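PDB 6WO6: RavA from Legionella pneumophila str. Paris, which is a bacterial effector, probably delivered into the host cell and associated with invasion. Local coordinates for residues Leu44-Val49 / Asn120-Asp125; Asp39-Leu44 / His78-Gln83; Glu28-Leu33 / Ala67-Asp72. The protein carries 2 engineered substitutions. All blocks are in the same frame, centred on the assembly; numbering follows the deposited sequence.

Contact 1 of 3, residues Leu44-Val49 / Asn120-Asp125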
loop_
_atom_site.group_PDB
_atom_site.type_symbol
_atom_site.label_atom_id
_atom_site.label_comp_id
_atom_site.label_asym_id
_atom_site.label_seq_id
_atom_site.Cartn_x
_atom_site.Cartn_y
_atom_site.Cartn_z
ATOM N N LEU A 44 -33.832 -3.665 -8.134
ATOM C CA LEU A 44 -34.328 -3.119 -6.875
ATOM C C LEU A 44 -33.552 -3.671 -5.685
ATOM O O LEU A 44 -33.202 -2.918 -4.768
ATOM C CB LEU A 44 -35.821 -3.408 -6.726
ATOM C CG LEU A 44 -36.487 -2.877 -5.456
ATOM C CD1 LEU A 44 -36.271 -1.378 -5.313
ATOM C CD2 LEU A 44 -37.972 -3.204 -5.456
ATOM N N ALA A 45 -33.274 -4.977 -5.674
ATOM C CA ALA A 45 -32.468 -5.538 -4.595
ATOM C C ALA A 45 -31.077 -4.919 -4.572
ATOM O O ALA A 45 -30.537 -4.621 -3.498
ATOM C CB ALA A 45 -32.380 -7.056 -4.735
ATOM N N SER A 46 -30.487 -4.702 -5.752
ATOM C CA SER A 46 -29.161 -4.101 -5.824
ATOM C C SER A 46 -29.159 -2.696 -5.234
ATOM O O SER A 46 -28.277 -2.346 -4.441
ATOM C CB SER A 46 -28.678 -4.080 -7.275
ATOM O OG SER A 46 -28.359 -5.386 -7.721
ATOM N N ARG A 47 -30.143 -1.873 -5.610
ATOM C CA ARG A 47 -30.202 -0.516 -5.069
ATOM C C ARG A 47 -30.455 -0.531 -3.565
ATOM O O ARG A 47 -29.816 0.212 -2.804
ATOM C CB ARG A 47 -31.284 0.288 -5.787
ATOM C CG ARG A 47 -31.056 0.448 -7.281
ATOM C CD ARG A 47 -32.259 1.104 -7.921
ATOM N NE ARG A 47 -32.619 2.337 -7.229
ATOM C CZ ARG A 47 -33.852 2.830 -7.177
ATOM N NH1 ARG A 47 -34.851 2.189 -7.767
ATOM N NH2 ARG A 47 -34.086 3.959 -6.524
ATOM N N LEU A 48 -31.390 -1.377 -3.125
ATOM C CA LEU A 48 -31.702 -1.518 -1.710
ATOM C C LEU A 48 -30.458 -1.861 -0.900
ATOM O O LEU A 48 -30.250 -1.328 0.196
ATOM C CB LEU A 48 -32.784 -2.590 -1.557
ATOM C CG LEU A 48 -33.416 -2.988 -0.225
ATOM C CD1 LEU A 48 -33.755 -1.778 0.592
ATOM C CD2 LEU A 48 -34.677 -3.799 -0.497
ATOM N N VAL A 49 -29.605 -2.735 -1.436
ATOM C CA VAL A 49 -28.403 -3.125 -0.706
ATOM C C VAL A 49 -27.321 -2.050 -0.806
ATOM O O VAL A 49 -26.556 -1.843 0.146
ATOM C CB VAL A 49 -27.916 -4.498 -1.211
ATOM C CG1 VAL A 49 -26.406 -4.595 -1.189
ATOM C CG2 VAL A 49 -28.519 -5.604 -0.365
ATOM N N ASN A 120 -22.871 -8.661 -10.998
ATOM C CA ASN A 120 -21.589 -8.030 -11.295
ATOM C C ASN A 120 -21.694 -6.510 -11.262
ATOM O O ASN A 120 -20.776 -5.833 -10.783
ATOM C CB ASN A 120 -21.071 -8.504 -12.651
ATOM C CG ASN A 120 -19.608 -8.174 -12.859
ATOM O OD1 ASN A 120 -19.266 -7.130 -13.417
ATOM N ND2 ASN A 120 -18.730 -9.064 -12.404
ATOM N N LYS A 121 -22.797 -5.955 -11.771
ATOM C CA LYS A 121 -23.013 -4.514 -11.665
ATOM C C LYS A 121 -23.044 -4.075 -10.205
ATOM O O LYS A 121 -22.441 -3.058 -9.838
ATOM C CB LYS A 121 -24.311 -4.121 -12.373
ATOM C CG LYS A 121 -24.394 -4.574 -13.826
ATOM N N LEU A 122 -23.727 -4.844 -9.351
ATOM C CA LEU A 122 -23.750 -4.534 -7.925
ATOM C C LEU A 122 -22.357 -4.636 -7.315
ATOM O O LEU A 122 -21.982 -3.817 -6.468
ATOM C CB LEU A 122 -24.717 -5.468 -7.201
ATOM C CG LEU A 122 -24.667 -5.363 -5.675
ATOM C CD1 LEU A 122 -25.202 -4.018 -5.209
ATOM C CD2 LEU A 122 -25.421 -6.504 -5.020
ATOM N N ALA A 123 -21.580 -5.640 -7.725
ATOM C CA ALA A 123 -20.217 -5.778 -7.219
ATOM C C ALA A 123 -19.377 -4.560 -7.579
ATOM O O ALA A 123 -18.677 -3.998 -6.728
ATOM C CB ALA A 123 -19.579 -7.053 -7.769
ATOM N N ILE A 124 -19.444 -4.130 -8.840
ATOM C CA ILE A 124 -18.672 -2.969 -9.276
ATOM C C ILE A 124 -19.139 -1.710 -8.556
ATOM O O ILE A 124 -18.332 -0.829 -8.232
ATOM C CB ILE A 124 -18.761 -2.816 -10.806
ATOM C CG1 ILE A 124 -18.236 -4.072 -11.498
ATOM C CG2 ILE A 124 -17.992 -1.589 -11.265
ATOM C CD1 ILE A 124 -16.803 -4.407 -11.146
ATOM N N ASP A 125 -20.444 -1.603 -8.287
ATOM C CA ASP A 125 -20.957 -0.424 -7.593
ATOM C C ASP A 125 -20.511 -0.395 -6.134
ATOM O O ASP A 125 -20.225 0.676 -5.588
ATOM C CB ASP A 125 -22.481 -0.375 -7.691
ATOM C CG ASP A 125 -22.961 -0.090 -9.100
ATOM O OD1 ASP A 125 -22.220 0.578 -9.850
ATOM O OD2 ASP A 125 -24.075 -0.533 -9.459
#
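Ser46 and Leu122 meet where two helices pack side by side in an all-helical fold. Helix 38-51 supplies Ser46 and Val49, and helix 120-127 supplies Leu122. The pair is closest at Ser46 and Leu122, whose CA atoms lie 5.8 Å apart. No hydrogen bond crosses the contact, which rests on van der Waals packing.

The tight part is the isobutyl group of Leu122. Its CG stands anti to the backbone N, chi1 172°, which carries both methyls toward helix 38-51. CD1 lies against the backbone of that helix, 3.6 Å from Ser46 O and 4.0 Å from Ser46 CA. CD2 sits on the hydroxyl side of the same serine. One turn further along, Val49 adds a single looser touch: its CG1 is 4.2 Å from Leu122 CD1. Ala84 of helix 77-92 packs against both Val49 and Leu122, so a third helix covers this side. Leu50 also touches Leu122.

On the side of Lys121 and Asp125 the contact gives way to exposed residues. The Lys121 chain is modelled only as far as CG, consistent with a mobile tail. Asp125 CB points toward helix 38-51, but its side chain comes no closer than 6.2 Å to residues 44-49. It rests instead on Leu50. Within one turn of helix 120-127 the surface therefore passes from the buried Leu122 to exposed charged residues that make no contact with residues 44-49.

The hydroxyl of Ser46 is turned back to its own helix and hydrogen-bonds with Leu42 O, one turn earlier. Leu122 meets this hydroxyl by packing alone, with Ser46 OG 3.7 Å from Leu122 CB.

Contact 2 of 3, residues Asp39-Leu44 / His78-Gln83. Engineered in segment 39-44: Ala40 (natural residue Glu), Ala41 (natural residue Lys).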
loop_
_atom_site.group_PDB
_atom_site.type_symbol
_atom_site.label_atom_id
_atom_site.label_comp_id
_atom_site.label_asym_id
_atom_site.label_seq_id
_atom_site.Cartn_x
_atom_site.Cartn_y
_atom_site.Cartn_z
ATOM N N ASP A 39 -35.534 -8.999 -13.827
ATOM C CA ASP A 39 -34.619 -7.878 -14.023
ATOM C C ASP A 39 -34.948 -6.728 -13.079
ATOM O O ASP A 39 -34.048 -6.153 -12.451
ATOM C CB ASP A 39 -34.664 -7.417 -15.480
ATOM C CG ASP A 39 -34.069 -8.437 -16.433
ATOM O OD1 ASP A 39 -32.958 -8.934 -16.150
ATOM O OD2 ASP A 39 -34.717 -8.749 -17.456
ATOM N N ALA A 40 -36.233 -6.381 -12.959
ATOM C CA ALA A 40 -36.628 -5.329 -12.029
ATOM C C ALA A 40 -36.329 -5.726 -10.588
ATOM O O ALA A 40 -35.891 -4.890 -9.788
ATOM C CB ALA A 40 -38.111 -5.005 -12.203
ATOM N N ALA A 41 -36.554 -6.998 -10.241
ATOM C CA ALA A 41 -36.246 -7.462 -8.892
ATOM C C ALA A 41 -34.751 -7.385 -8.611
ATOM O O ALA A 41 -34.340 -6.966 -7.523
ATOM C CB ALA A 41 -36.755 -8.889 -8.695
ATOM N N LEU A 42 -33.924 -7.783 -9.583
ATOM C CA LEU A 42 -32.478 -7.672 -9.425
ATOM C C LEU A 42 -32.058 -6.222 -9.211
ATOM O O LEU A 42 -31.293 -5.916 -8.288
ATOM C CB LEU A 42 -31.773 -8.262 -10.648
ATOM C CG LEU A 42 -30.248 -8.125 -10.700
ATOM C CD1 LEU A 42 -29.570 -9.423 -10.284
ATOM C CD2 LEU A 42 -29.785 -7.683 -12.087
ATOM N N VAL A 43 -32.558 -5.314 -10.057
ATOM C CA VAL A 43 -32.204 -3.899 -9.941
ATOM C C VAL A 43 -32.615 -3.344 -8.581
ATOM O O VAL A 43 -31.840 -2.632 -7.922
ATOM C CB VAL A 43 -32.836 -3.099 -11.095
ATOM C CG1 VAL A 43 -32.702 -1.604 -10.850
ATOM C CG2 VAL A 43 -32.191 -3.481 -12.413
ATOM N N LEU A 44 -33.832 -3.665 -8.134
ATOM C CA LEU A 44 -34.328 -3.119 -6.875
ATOM C C LEU A 44 -33.552 -3.671 -5.685
ATOM O O LEU A 44 -33.202 -2.918 -4.768
ATOM C CB LEU A 44 -35.821 -3.408 -6.726
ATOM C CG LEU A 44 -36.487 -2.877 -5.456
ATOM C CD1 LEU A 44 -36.271 -1.378 -5.313
ATOM C CD2 LEU A 44 -37.972 -3.204 -5.456
ATOM N N HIS A 78 -37.072 -12.332 -2.069
ATOM C CA HIS A 78 -36.180 -12.580 -0.942
ATOM C C HIS A 78 -34.874 -13.214 -1.399
ATOM O O HIS A 78 -33.806 -12.917 -0.848
ATOM C CB HIS A 78 -36.874 -13.464 0.092
ATOM C CG HIS A 78 -36.001 -13.832 1.252
ATOM N ND1 HIS A 78 -35.152 -14.918 1.230
ATOM C CD2 HIS A 78 -35.847 -13.258 2.468
ATOM C CE1 HIS A 78 -34.512 -14.997 2.382
ATOM N NE2 HIS A 78 -34.915 -14.002 3.152
ATOM N N SER A 79 -34.935 -14.086 -2.409
ATOM C CA SER A 79 -33.722 -14.696 -2.946
ATOM C C SER A 79 -32.776 -13.635 -3.501
ATOM O O SER A 79 -31.576 -13.624 -3.190
ATOM C CB SER A 79 -34.092 -15.714 -4.024
ATOM O OG SER A 79 -32.941 -16.308 -4.595
ATOM N N PHE A 80 -33.309 -12.730 -4.330
ATOM C CA PHE A 80 -32.500 -11.650 -4.883
ATOM C C PHE A 80 -31.914 -10.777 -3.780
ATOM O O PHE A 80 -30.724 -10.435 -3.812
ATOM C CB PHE A 80 -33.340 -10.801 -5.839
ATOM C CG PHE A 80 -33.681 -11.489 -7.128
ATOM C CD1 PHE A 80 -34.800 -12.301 -7.222
ATOM C CD2 PHE A 80 -32.888 -11.316 -8.250
ATOM C CE1 PHE A 80 -35.119 -12.935 -8.412
ATOM C CE2 PHE A 80 -33.201 -11.944 -9.442
ATOM C CZ PHE A 80 -34.319 -12.754 -9.523
ATOM N N LEU A 81 -32.737 -10.406 -2.794
ATOM C CA LEU A 81 -32.255 -9.521 -1.738
ATOM C C LEU A 81 -31.159 -10.184 -0.914
ATOM O O LEU A 81 -30.162 -9.539 -0.560
ATOM C CB LEU A 81 -33.416 -9.084 -0.843
ATOM C CG LEU A 81 -33.078 -7.908 0.077
ATOM C CD1 LEU A 81 -32.620 -6.722 -0.752
ATOM C CD2 LEU A 81 -34.260 -7.532 0.957
ATOM N N PHE A 82 -31.312 -11.476 -0.608
ATOM C CA PHE A 82 -30.293 -12.159 0.180
ATOM C C PHE A 82 -28.995 -12.308 -0.604
ATOM O O PHE A 82 -27.906 -12.127 -0.045
ATOM C CB PHE A 82 -30.798 -13.524 0.645
ATOM C CG PHE A 82 -29.920 -14.166 1.679
ATOM C CD1 PHE A 82 -29.909 -13.693 2.982
ATOM C CD2 PHE A 82 -29.100 -15.232 1.349
ATOM C CE1 PHE A 82 -29.099 -14.273 3.940
ATOM C CE2 PHE A 82 -28.288 -15.818 2.303
ATOM C CZ PHE A 82 -28.287 -15.337 3.601
ATOM N N GLN A 83 -29.085 -12.626 -1.900
ATOM C CA GLN A 83 -27.871 -12.718 -2.707
ATOM C C GLN A 83 -27.162 -11.369 -2.798
ATOM O O GLN A 83 -25.925 -11.302 -2.753
ATOM C CB GLN A 83 -28.204 -13.256 -4.098
ATOM C CG GLN A 83 -28.553 -14.736 -4.123
ATOM C CD GLN A 83 -28.965 -15.218 -5.504
ATOM O OE1 GLN A 83 -28.172 -15.820 -6.228
ATOM N NE2 GLN A 83 -30.215 -14.958 -5.872
#
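This is a helix-to-helix contact in the helical N-terminal part of the chain, where the ring of Phe80 from helix 77-92 lies against Ala41 and Leu42 of helix 38-51. The backbones come nearest at Leu42 and Phe80, with their CA atoms 6.0 Å apart. Phe80 supplies nearly all of the surface on its side, and no hydrogen bond joins the two segments.

Ala41 is an engineered residue; the natural one is lysine. In the deposited structure its methyl sits over one face of the ring. Ala41 CB is 4.3 Å from the centroid of the Phe80 ring and 12° off the ring normal. This is a CH-pi contact, nearly centred on the face. The ring atom nearest to Ala41 CB is Phe80 CD1, at 4.2 Å.

Leu42 meets a different part of the same ring. Its CB is 4.0 Å from Phe80 CD2 and 4.1 Å from Phe80 CE2. The backbone joins in, with Leu42 CA 3.9 Å from Phe80 CD2. The approach is oblique to the ring. The isobutyl end of Leu42 leads elsewhere, toward Phe119. Thus Phe80 meets both the side-chain stem and the main chain of helix 38-51.

The Phe80 torsions explain its reach. CG is anti to the carbonyl carbon, chi1 -71°, and the ring is turned almost square to the CA-CB-CG plane, chi2 87°. One face is thereby presented to the Ala41 methyl.

Other residues of helix 38-51 extend the interface. Asn38 and Ala45 also touch Phe80, so the ring spans about two turns of that helix. The next residue, Leu81, packs on Ala45 and also on Ile64 of helix 54-66. Helix 77-92 is thus flanked by helices 38-51 and 54-66.

Contact 3 of 3, residues Glu28-Leu33 / Ala67-Asp72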
loop_
_atom_site.group_PDB
_atom_site.type_symbol
_atom_site.label_atom_id
_atom_site.label_comp_id
_atom_site.label_asym_id
_atom_site.label_seq_id
_atom_site.Cartn_x
_atom_site.Cartn_y
_atom_site.Cartn_z
ATOM N N GLU A 28 -44.900 -6.299 4.545
ATOM C CA GLU A 28 -46.084 -5.625 4.016
ATOM C C GLU A 28 -46.142 -5.709 2.497
ATOM O O GLU A 28 -47.224 -5.851 1.914
ATOM C CB GLU A 28 -46.102 -4.161 4.453
ATOM C CG GLU A 28 -46.296 -3.929 5.935
ATOM C CD GLU A 28 -46.088 -2.473 6.315
ATOM O OE1 GLU A 28 -45.745 -1.669 5.420
ATOM O OE2 GLU A 28 -46.262 -2.131 7.504
ATOM N N ASN A 29 -44.987 -5.625 1.838
ATOM C CA ASN A 29 -44.913 -5.527 0.388
ATOM C C ASN A 29 -44.529 -6.846 -0.276
ATOM O O ASN A 29 -44.137 -6.845 -1.446
ATOM C CB ASN A 29 -43.920 -4.433 -0.007
ATOM C CG ASN A 29 -44.223 -3.104 0.662
ATOM O OD1 ASN A 29 -44.957 -2.276 0.124
ATOM N ND2 ASN A 29 -43.657 -2.896 1.843
ATOM N N ARG A 30 -44.659 -7.968 0.438
ATOM C CA ARG A 30 -44.172 -9.249 -0.073
ATOM C C ARG A 30 -44.838 -9.618 -1.394
ATOM O O ARG A 30 -44.162 -9.996 -2.359
ATOM C CB ARG A 30 -44.397 -10.346 0.968
ATOM C CG ARG A 30 -44.050 -11.748 0.486
ATOM C CD ARG A 30 -44.356 -12.802 1.543
ATOM N NE ARG A 30 -43.469 -12.695 2.699
ATOM C CZ ARG A 30 -43.780 -12.074 3.833
ATOM N NH1 ARG A 30 -42.902 -12.030 4.826
ATOM N NH2 ARG A 30 -44.967 -11.499 3.976
ATOM N N GLU A 31 -46.169 -9.516 -1.457
ATOM C CA GLU A 31 -46.890 -9.934 -2.655
ATOM C C GLU A 31 -46.518 -9.068 -3.856
ATOM O O GLU A 31 -46.148 -9.583 -4.922
ATOM C CB GLU A 31 -48.396 -9.887 -2.395
ATOM C CG GLU A 31 -49.253 -10.391 -3.548
ATOM C CD GLU A 31 -50.741 -10.302 -3.251
ATOM O OE1 GLU A 31 -51.097 -9.930 -2.112
ATOM O OE2 GLU A 31 -51.553 -10.603 -4.154
ATOM N N GLU A 32 -46.597 -7.744 -3.697
ATOM C CA GLU A 32 -46.264 -6.854 -4.802
ATOM C C GLU A 32 -44.786 -6.924 -5.164
ATOM O O GLU A 32 -44.436 -6.763 -6.337
ATOM C CB GLU A 32 -46.668 -5.420 -4.465
ATOM C CG GLU A 32 -48.175 -5.204 -4.430
ATOM C CD GLU A 32 -48.831 -5.437 -5.781
ATOM O OE1 GLU A 32 -48.256 -5.008 -6.803
ATOM O OE2 GLU A 32 -49.918 -6.052 -5.826
ATOM N N LEU A 33 -43.909 -7.161 -4.184
ATOM C CA LEU A 33 -42.498 -7.373 -4.499
ATOM C C LEU A 33 -42.305 -8.638 -5.324
ATOM O O LEU A 33 -41.461 -8.677 -6.228
ATOM C CB LEU A 33 -41.665 -7.453 -3.218
ATOM C CG LEU A 33 -41.257 -6.154 -2.525
ATOM C CD1 LEU A 33 -40.756 -6.449 -1.122
ATOM C CD2 LEU A 33 -40.197 -5.419 -3.331
ATOM N N ALA A 67 -38.366 -11.431 7.486
ATOM C CA ALA A 67 -39.372 -11.557 6.440
ATOM C C ALA A 67 -39.250 -12.851 5.645
ATOM O O ALA A 67 -39.994 -13.034 4.675
ATOM C CB ALA A 67 -39.296 -10.358 5.492
ATOM N N ARG A 68 -38.343 -13.746 6.023
ATOM C CA ARG A 68 -38.207 -15.009 5.312
ATOM C C ARG A 68 -39.403 -15.908 5.599
ATOM O O ARG A 68 -39.911 -15.959 6.724
ATOM C CB ARG A 68 -36.907 -15.710 5.707
ATOM C CG ARG A 68 -36.598 -16.953 4.883
ATOM C CD ARG A 68 -35.248 -17.545 5.252
ATOM N NE ARG A 68 -34.978 -18.783 4.525
ATOM N N MET A 69 -39.859 -16.611 4.570
ATOM C CA MET A 69 -41.006 -17.498 4.659
ATOM C C MET A 69 -40.626 -18.880 4.152
ATOM O O MET A 69 -39.680 -19.019 3.371
ATOM C CB MET A 69 -42.186 -16.950 3.843
ATOM C CG MET A 69 -42.840 -15.729 4.462
ATOM S SD MET A 69 -43.694 -16.140 5.994
ATOM C CE MET A 69 -43.906 -14.517 6.722
ATOM N N PRO A 70 -41.333 -19.925 4.594
ATOM C CA PRO A 70 -41.062 -21.261 4.032
ATOM C C PRO A 70 -41.285 -21.326 2.532
ATOM O O PRO A 70 -40.520 -21.990 1.821
ATOM C CB PRO A 70 -42.035 -22.169 4.800
ATOM C CG PRO A 70 -43.083 -21.247 5.346
ATOM C CD PRO A 70 -42.370 -19.966 5.639
ATOM N N GLN A 71 -42.307 -20.635 2.027
ATOM C CA GLN A 71 -42.589 -20.576 0.599
ATOM C C GLN A 71 -41.561 -19.763 -0.184
ATOM O O GLN A 71 -41.696 -19.652 -1.409
ATOM C CB GLN A 71 -43.985 -19.996 0.377
ATOM C CG GLN A 71 -44.293 -18.817 1.283
ATOM C CD GLN A 71 -45.149 -17.767 0.608
ATOM O OE1 GLN A 71 -45.784 -18.032 -0.412
ATOM N NE2 GLN A 71 -45.162 -16.563 1.169
ATOM N N ASP A 72 -40.555 -19.194 0.476
ATOM C CA ASP A 72 -39.509 -18.424 -0.199
ATOM C C ASP A 72 -38.510 -19.398 -0.807
ATOM O O ASP A 72 -37.577 -19.862 -0.149
ATOM C CB ASP A 72 -38.825 -17.465 0.770
ATOM C CG ASP A 72 -39.394 -16.061 0.706
ATOM O OD1 ASP A 72 -39.676 -15.580 -0.410
ATOM O OD2 ASP A 72 -39.554 -15.434 1.776
#
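Arg30 reaches from the first turn of helix 30-34 to the loop that follows helix 54-66, and it is the one residue of 28-33 that touches residues 67-72.

One hydrogen bond joins the two segments. Arg30 NH1 donates to Ala67 O over 3.1 Å, and the N-H...O angle of 169° is nearly straight. The oxygen lies close to the guanidinium plane, at its edge. Seen from the acceptor, the donor is tilted 32° from the carbonyl plane. Within the loop, Asp72 N to Met69 O closes the type I beta turn of residues 69-72. Met69 N to Asp72 OD2, at 3.0 Å, is a second link across it.

Packing adds to these bonds. The methyl of Met69 lies over one face of the guanidinium, with Met69 CE 3.8 Å from Arg30 CZ. Met69 CG comes 3.6 Å from Arg30 NE. The two chains cross at about a right angle. Gln71 approaches the aliphatic part instead, its NE2 3.9 Å from Arg30 CD. Arg30 starts extended and bends at chi3, -68°, which brings its head to Ala67 O and the Met69 methyl. Met69 and Gln71 also touch a crystal neighbour, which may influence their side-chain positions.

Charge plays a longer-range part. Asp72 OD2 is 4.9 Å from Arg30 NE, too far for a salt bridge, though the opposite charges probably attract. Ala67 comes just after helix 54-66, so the arginine charge sits at a helix C-terminal end, where the dipole would probably favour it.

The contact ties the short helix 30-34 to the connection between helices 54-66 and 77-92. Thr76 bonds to Asp72 OD1, and Leu33 packs on Phe77 at the start of helix 77-92.

In space the three contacts run along the N-terminal part of the protein, all on the same side of the chain's centre, while in the chain their segments alternate. Contacts 1 and 2 lie about 9 Å apart between centres. They share Leu44 and helix 38-51. Leu48 CD2 of contact 1 packs 3.6 Å from Leu81 CD1 of contact 2. Contact 3 is about 12 Å from contact 2 and about 20 Å from contact 1, centre to centre. Leu33 CD2 lies 3.8 Å from Leu44 CD2, so helix 30-34 meets helix 38-51 directly. His78 also packs on Arg68 and Asp72, which joins helix 77-92 to the loop of contact 3.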